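PDB 5EPD: glycerol trinitrate reductase from Agrobacterium tumefaciens, which probably reduces glycerol trinitrate, as an FMN-dependent oxidoreductase of the Old Yellow Enzyme family. Local coordinates for residues T36-R48 with Y64-A78. Numbering follows the deposited sequence.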
loop_
_atom_site.group_PDB
_atom_site.type_symbol
_atom_site.label_atom_id
_atom_site.label_comp_id
_atom_site.label_asym_id
_atom_site.label_seq_id
_atom_site.Cartn_x
_atom_site.Cartn_y
_atom_site.Cartn_z
ATOM N N THR A 36 15.943 -7.836 -8.604
ATOM C CA THR A 36 16.611 -6.871 -9.457
ATOM C C THR A 36 15.514 -6.050 -10.148
ATOM O O THR A 36 14.536 -6.627 -10.658
ATOM C CB THR A 36 17.519 -7.601 -10.497
ATOM O OG1 THR A 36 18.322 -6.648 -11.209
ATOM C CG2 THR A 36 16.703 -8.464 -11.499
ATOM N N LEU A 37 15.667 -4.722 -10.142
ATOM C CA LEU A 37 14.669 -3.807 -10.721
ATOM C C LEU A 37 15.217 -3.166 -11.982
ATOM O O LEU A 37 16.360 -2.753 -12.001
ATOM C CB LEU A 37 14.287 -2.691 -9.739
ATOM C CG LEU A 37 13.784 -3.055 -8.340
ATOM C CD1 LEU A 37 13.313 -1.803 -7.595
ATOM C CD2 LEU A 37 12.666 -4.079 -8.389
ATOM N N ALA A 38 14.383 -3.050 -13.010
ATOM C CA ALA A 38 14.811 -2.457 -14.287
ATOM C C ALA A 38 15.128 -0.963 -14.152
ATOM O O ALA A 38 15.932 -0.446 -14.896
ATOM C CB ALA A 38 13.760 -2.690 -15.367
ATOM N N ASN A 39 14.507 -0.286 -13.192
ATOM C CA ASN A 39 14.749 1.145 -12.957
ATOM C C ASN A 39 14.249 1.505 -11.542
ATOM O O ASN A 39 13.789 0.645 -10.784
ATOM C CB ASN A 39 14.057 2.001 -14.031
ATOM C CG ASN A 39 12.563 1.740 -14.099
ATOM O OD1 ASN A 39 11.854 1.872 -13.087
ATOM N ND2 ASN A 39 12.075 1.331 -15.265
ATOM N N ARG A 40 14.331 2.780 -11.208
ATOM C CA ARG A 40 14.091 3.226 -9.856
ATOM C C ARG A 40 12.704 3.835 -9.697
ATOM O O ARG A 40 12.397 4.480 -8.670
ATOM C CB ARG A 40 15.180 4.237 -9.452
ATOM C CG ARG A 40 16.526 3.590 -9.186
ATOM C CD ARG A 40 17.555 4.637 -8.804
ATOM N NE ARG A 40 18.873 4.024 -8.698
ATOM C CZ ARG A 40 19.510 3.726 -7.558
ATOM N NH1 ARG A 40 18.986 4.010 -6.361
ATOM N NH2 ARG A 40 20.713 3.149 -7.619
ATOM N N ILE A 41 11.865 3.643 -10.710
ATOM C CA ILE A 41 10.494 4.181 -10.668
ATOM C C ILE A 41 9.502 3.128 -10.130
ATOM O O ILE A 41 9.378 2.004 -10.656
ATOM C CB ILE A 41 10.051 4.717 -12.042
ATOM C CG1 ILE A 41 11.003 5.819 -12.509
ATOM C CG2 ILE A 41 8.626 5.249 -11.975
ATOM C CD1 ILE A 41 10.924 6.041 -14.003
ATOM N N VAL A 42 8.807 3.502 -9.056
ATOM C CA VAL A 42 7.821 2.623 -8.443
ATOM C C VAL A 42 6.394 3.111 -8.718
ATOM O O VAL A 42 6.096 4.317 -8.639
ATOM C CB VAL A 42 8.093 2.522 -6.937
ATOM C CG1 VAL A 42 7.084 1.612 -6.258
ATOM C CG2 VAL A 42 9.527 2.040 -6.731
ATOM N N MET A 43 5.532 2.169 -9.085
ATOM C CA MET A 43 4.109 2.439 -9.165
ATOM C C MET A 43 3.512 2.237 -7.782
ATOM O O MET A 43 3.480 1.127 -7.252
ATOM C CB MET A 43 3.406 1.524 -10.177
ATOM C CG MET A 43 1.897 1.749 -10.235
ATOM S SD MET A 43 1.180 0.760 -11.547
ATOM C CE MET A 43 -0.555 0.887 -11.133
ATOM N N ALA A 44 3.016 3.318 -7.218
ATOM C CA ALA A 44 2.464 3.276 -5.887
ATOM C C ALA A 44 1.118 2.521 -5.849
ATOM O O ALA A 44 0.436 2.358 -6.887
ATOM C CB ALA A 44 2.300 4.693 -5.389
ATOM N N PRO A 45 0.725 2.055 -4.649
ATOM C CA PRO A 45 -0.565 1.375 -4.459
ATOM C C PRO A 45 -1.715 2.333 -4.700
ATOM O O PRO A 45 -1.771 3.430 -4.101
ATOM C CB PRO A 45 -0.522 0.938 -3.004
ATOM C CG PRO A 45 0.348 1.968 -2.350
ATOM C CD PRO A 45 1.426 2.257 -3.362
ATOM N N LEU A 46 -2.598 1.929 -5.614
ATOM C CA LEU A 46 -3.746 2.720 -5.999
ATOM C C LEU A 46 -5.014 1.848 -6.031
ATOM O O LEU A 46 -5.155 0.890 -6.823
ATOM C CB LEU A 46 -3.510 3.363 -7.340
ATOM C CG LEU A 46 -2.360 4.359 -7.468
ATOM C CD1 LEU A 46 -1.862 4.365 -8.908
ATOM C CD2 LEU A 46 -2.728 5.774 -7.031
ATOM N N THR A 47 -5.923 2.171 -5.134
ATOM C CA THR A 47 -7.211 1.538 -5.108
ATOM C C THR A 47 -8.058 1.892 -6.337
ATOM O O THR A 47 -8.246 3.095 -6.663
ATOM C CB THR A 47 -7.989 1.959 -3.852
ATOM O OG1 THR A 47 -7.254 1.606 -2.666
ATOM C CG2 THR A 47 -9.332 1.279 -3.847
ATOM N N ARG A 48 -8.612 0.847 -6.977
ATOM C CA ARG A 48 -9.472 0.981 -8.194
ATOM C C ARG A 48 -10.903 0.389 -8.084
ATOM O O ARG A 48 -11.749 0.667 -8.930
ATOM C CB ARG A 48 -8.758 0.365 -9.422
ATOM C CG ARG A 48 -7.328 0.850 -9.673
ATOM C CD ARG A 48 -7.182 2.369 -9.625
ATOM N NE ARG A 48 -8.061 3.019 -10.593
ATOM C CZ ARG A 48 -7.729 3.260 -11.857
ATOM N NH1 ARG A 48 -6.524 2.912 -12.306
ATOM N NH2 ARG A 48 -8.601 3.858 -12.683
ATOM N N TYR A 64 -4.254 -4.382 -16.944
ATOM C CA TYR A 64 -4.005 -3.095 -16.326
ATOM C C TYR A 64 -2.596 -3.021 -15.823
ATOM O O TYR A 64 -1.886 -2.069 -16.143
ATOM C CB TYR A 64 -5.011 -2.918 -15.180
ATOM C CG TYR A 64 -4.717 -1.861 -14.163
ATOM C CD1 TYR A 64 -4.822 -0.513 -14.494
ATOM C CD2 TYR A 64 -4.421 -2.210 -12.836
ATOM C CE1 TYR A 64 -4.600 0.467 -13.549
ATOM C CE2 TYR A 64 -4.206 -1.240 -11.866
ATOM C CZ TYR A 64 -4.283 0.103 -12.231
ATOM O OH TYR A 64 -4.064 1.101 -11.301
ATOM N N TYR A 65 -2.183 -4.032 -15.062
ATOM C CA TYR A 65 -0.860 -4.054 -14.459
ATOM C C TYR A 65 0.213 -4.302 -15.509
ATOM O O TYR A 65 1.230 -3.607 -15.524
ATOM C CB TYR A 65 -0.758 -5.103 -13.349
ATOM C CG TYR A 65 -1.450 -4.701 -12.042
ATOM C CD1 TYR A 65 -0.963 -3.644 -11.268
ATOM C CD2 TYR A 65 -2.593 -5.367 -11.597
ATOM C CE1 TYR A 65 -1.586 -3.278 -10.086
ATOM C CE2 TYR A 65 -3.225 -5.004 -10.413
ATOM C CZ TYR A 65 -2.724 -3.963 -9.667
ATOM O OH TYR A 65 -3.349 -3.621 -8.483
ATOM N N ALA A 66 -0.024 -5.265 -16.403
ATOM C CA ALA A 66 0.913 -5.528 -17.526
ATOM C C ALA A 66 1.145 -4.312 -18.460
ATOM O O ALA A 66 2.267 -4.079 -18.913
ATOM C CB ALA A 66 0.456 -6.745 -18.326
ATOM N N GLN A 67 0.091 -3.544 -18.726
ATOM C CA GLN A 67 0.226 -2.240 -19.376
ATOM C C GLN A 67 1.240 -1.280 -18.719
ATOM O O GLN A 67 1.753 -0.388 -19.391
ATOM C CB GLN A 67 -1.120 -1.517 -19.377
ATOM C CG GLN A 67 -2.178 -2.090 -20.304
ATOM C CD GLN A 67 -3.365 -1.161 -20.424
ATOM O OE1 GLN A 67 -3.641 -0.358 -19.518
ATOM N NE2 GLN A 67 -4.075 -1.252 -21.554
ATOM N N ARG A 68 1.469 -1.421 -17.405
ATOM C CA ARG A 68 2.340 -0.514 -16.612
ATOM C C ARG A 68 3.592 -1.221 -16.114
ATOM O O ARG A 68 4.314 -0.684 -15.283
ATOM C CB ARG A 68 1.539 0.015 -15.409
ATOM C CG ARG A 68 0.387 0.874 -15.870
ATOM C CD ARG A 68 -0.766 1.050 -14.879
ATOM N NE ARG A 68 -1.643 2.047 -15.506
ATOM C CZ ARG A 68 -2.432 1.798 -16.561
ATOM N NH1 ARG A 68 -2.544 0.557 -17.070
ATOM N NH2 ARG A 68 -3.122 2.795 -17.108
ATOM N N ALA A 69 3.876 -2.404 -16.657
ATOM C CA ALA A 69 4.942 -3.232 -16.149
ATOM C C ALA A 69 6.351 -2.723 -16.519
ATOM O O ALA A 69 7.355 -3.308 -16.073
ATOM C CB ALA A 69 4.744 -4.647 -16.640
ATOM N N SER A 70 6.447 -1.647 -17.308
ATOM C CA SER A 70 7.756 -1.019 -17.546
ATOM C C SER A 70 8.235 -0.290 -16.277
ATOM O O SER A 70 9.422 0.075 -16.159
ATOM C CB SER A 70 7.732 -0.087 -18.760
ATOM O OG SER A 70 6.989 1.081 -18.486
ATOM N N ALA A 71 7.328 -0.103 -15.311
ATOM C CA ALA A 71 7.755 0.337 -13.975
ATOM C C ALA A 71 8.779 -0.654 -13.401
ATOM O O ALA A 71 8.584 -1.882 -13.446
ATOM C CB ALA A 71 6.567 0.490 -13.027
ATOM N N GLY A 72 9.875 -0.107 -12.874
ATOM C CA GLY A 72 10.837 -0.897 -12.103
ATOM C C GLY A 72 10.153 -1.811 -11.096
ATOM O O GLY A 72 10.479 -2.995 -11.017
ATOM N N LEU A 73 9.200 -1.266 -10.332
ATOM C CA LEU A 73 8.431 -2.052 -9.369
ATOM C C LEU A 73 7.009 -1.516 -9.300
ATOM O O LEU A 73 6.796 -0.281 -9.225
ATOM C CB LEU A 73 9.077 -1.972 -7.970
ATOM C CG LEU A 73 8.391 -2.733 -6.817
ATOM C CD1 LEU A 73 8.507 -4.243 -6.969
ATOM C CD2 LEU A 73 8.944 -2.311 -5.465
ATOM N N ILE A 74 6.038 -2.433 -9.330
ATOM C CA ILE A 74 4.636 -2.084 -9.108
ATOM C C ILE A 74 4.250 -2.498 -7.705
ATOM O O ILE A 74 4.497 -3.639 -7.302
ATOM C CB ILE A 74 3.687 -2.811 -10.082
ATOM C CG1 ILE A 74 3.930 -2.358 -11.498
ATOM C CG2 ILE A 74 2.226 -2.550 -9.702
ATOM C CD1 ILE A 74 3.178 -3.197 -12.530
ATOM N N ILE A 75 3.651 -1.579 -6.955
ATOM C CA ILE A 75 2.981 -1.971 -5.712
ATOM C C ILE A 75 1.499 -2.092 -6.040
ATOM O O ILE A 75 0.864 -1.126 -6.500
ATOM C CB ILE A 75 3.104 -0.946 -4.553
ATOM C CG1 ILE A 75 4.499 -0.325 -4.454
ATOM C CG2 ILE A 75 2.693 -1.619 -3.245
ATOM C CD1 ILE A 75 5.518 -1.258 -3.851
ATOM N N SER A 76 0.937 -3.265 -5.813
ATOM C CA SER A 76 -0.485 -3.459 -6.085
ATOM C C SER A 76 -1.317 -2.538 -5.228
ATOM O O SER A 76 -0.867 -2.033 -4.187
ATOM C CB SER A 76 -0.939 -4.857 -5.714
ATOM O OG SER A 76 -0.999 -4.988 -4.288
ATOM N N GLU A 77 -2.539 -2.362 -5.694
ATOM C CA GLU A 77 -3.628 -1.849 -4.902
ATOM C C GLU A 77 -3.662 -2.540 -3.556
ATOM O O GLU A 77 -3.365 -3.748 -3.441
ATOM C CB GLU A 77 -4.949 -2.105 -5.623
ATOM C CG GLU A 77 -5.195 -3.582 -5.980
ATOM C CD GLU A 77 -6.205 -3.742 -7.117
ATOM O OE1 GLU A 77 -5.818 -4.019 -8.288
ATOM O OE2 GLU A 77 -7.410 -3.597 -6.827
ATOM N N ALA A 78 -4.006 -1.766 -2.537
ATOM C CA ALA A 78 -4.252 -2.327 -1.212
ATOM C C ALA A 78 -5.261 -3.492 -1.314
ATOM O O ALA A 78 -6.309 -3.367 -1.969
ATOM C CB ALA A 78 -4.778 -1.253 -0.274
HETATM O O HOH W 1 11.728 -4.010 -13.200
HETATM O O HOH W 2 -1.070 0.161 -7.663
HETATM O O HOH W 3 -3.594 0.141 -8.945
HETATM O O HOH W 4 -7.554 -1.411 -3.153
HETATM O O HOH W 5 -4.432 1.204 -3.025
HETATM O O HOH W 6 -8.803 -1.806 -5.332
#
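The Tyr64 ring meets the Arg48 guanidinium with their planes 73° apart, and Tyr64 OH lies at the guanidinium edge, where it takes a weak hydrogen bond from NH1 of Arg48 (3.2 Å). At the ring's own edge, in plane, are Tyr65 CE2 and a water that joins Tyr64 OH to Leu46 O; CD2 of Tyr64 in turn sits over the centre of one face of the Tyr65 ring, and CD1 lies off-centre over a face of the Arg68 guanidinium. Bends at chi2 and chi3 fold Arg48 back to the tyrosine, while its NE and NH2 are held by the carbonyls of Ile364 and Gly371. Met43, CG anti to the backbone N (chi1 178°) and extended beyond, runs alongside Ile74 and sets its methyl CE against both Tyr64 OH (3.5 Å) and Arg68 CD (3.8 Å). The Arg68 head is fixed by Tyr64 O, Gln67 OE1 and the carbonyls of Phe340 and Ile341. Val42 CG1 packs on Ile75 CG1 at 3.7 Å. Between the strands, Leu73 N binds Ile41 O, Met43 N binds Leu73 O (2.8 Å) and Ile75 N binds Met43 O (2.7 Å), a parallel ladder. At its start the Asn39 amide closes an Asx turn through OD1 to Ile41 N (3.0 Å), and its ND2 reaches Ser70 O (3.1 Å), close to the amide plane. Past the ladder, one water bridges Ala44 O, Leu46 N and Ile75 O. Strands 41-43 and 73-80 are the first two of the eight-stranded parallel TIM barrel: strand 333-336 closes it against 41-43, strand 117-122 follows 73-80, and helix 346-352 packs on Asn39, Ile41 and Ser70.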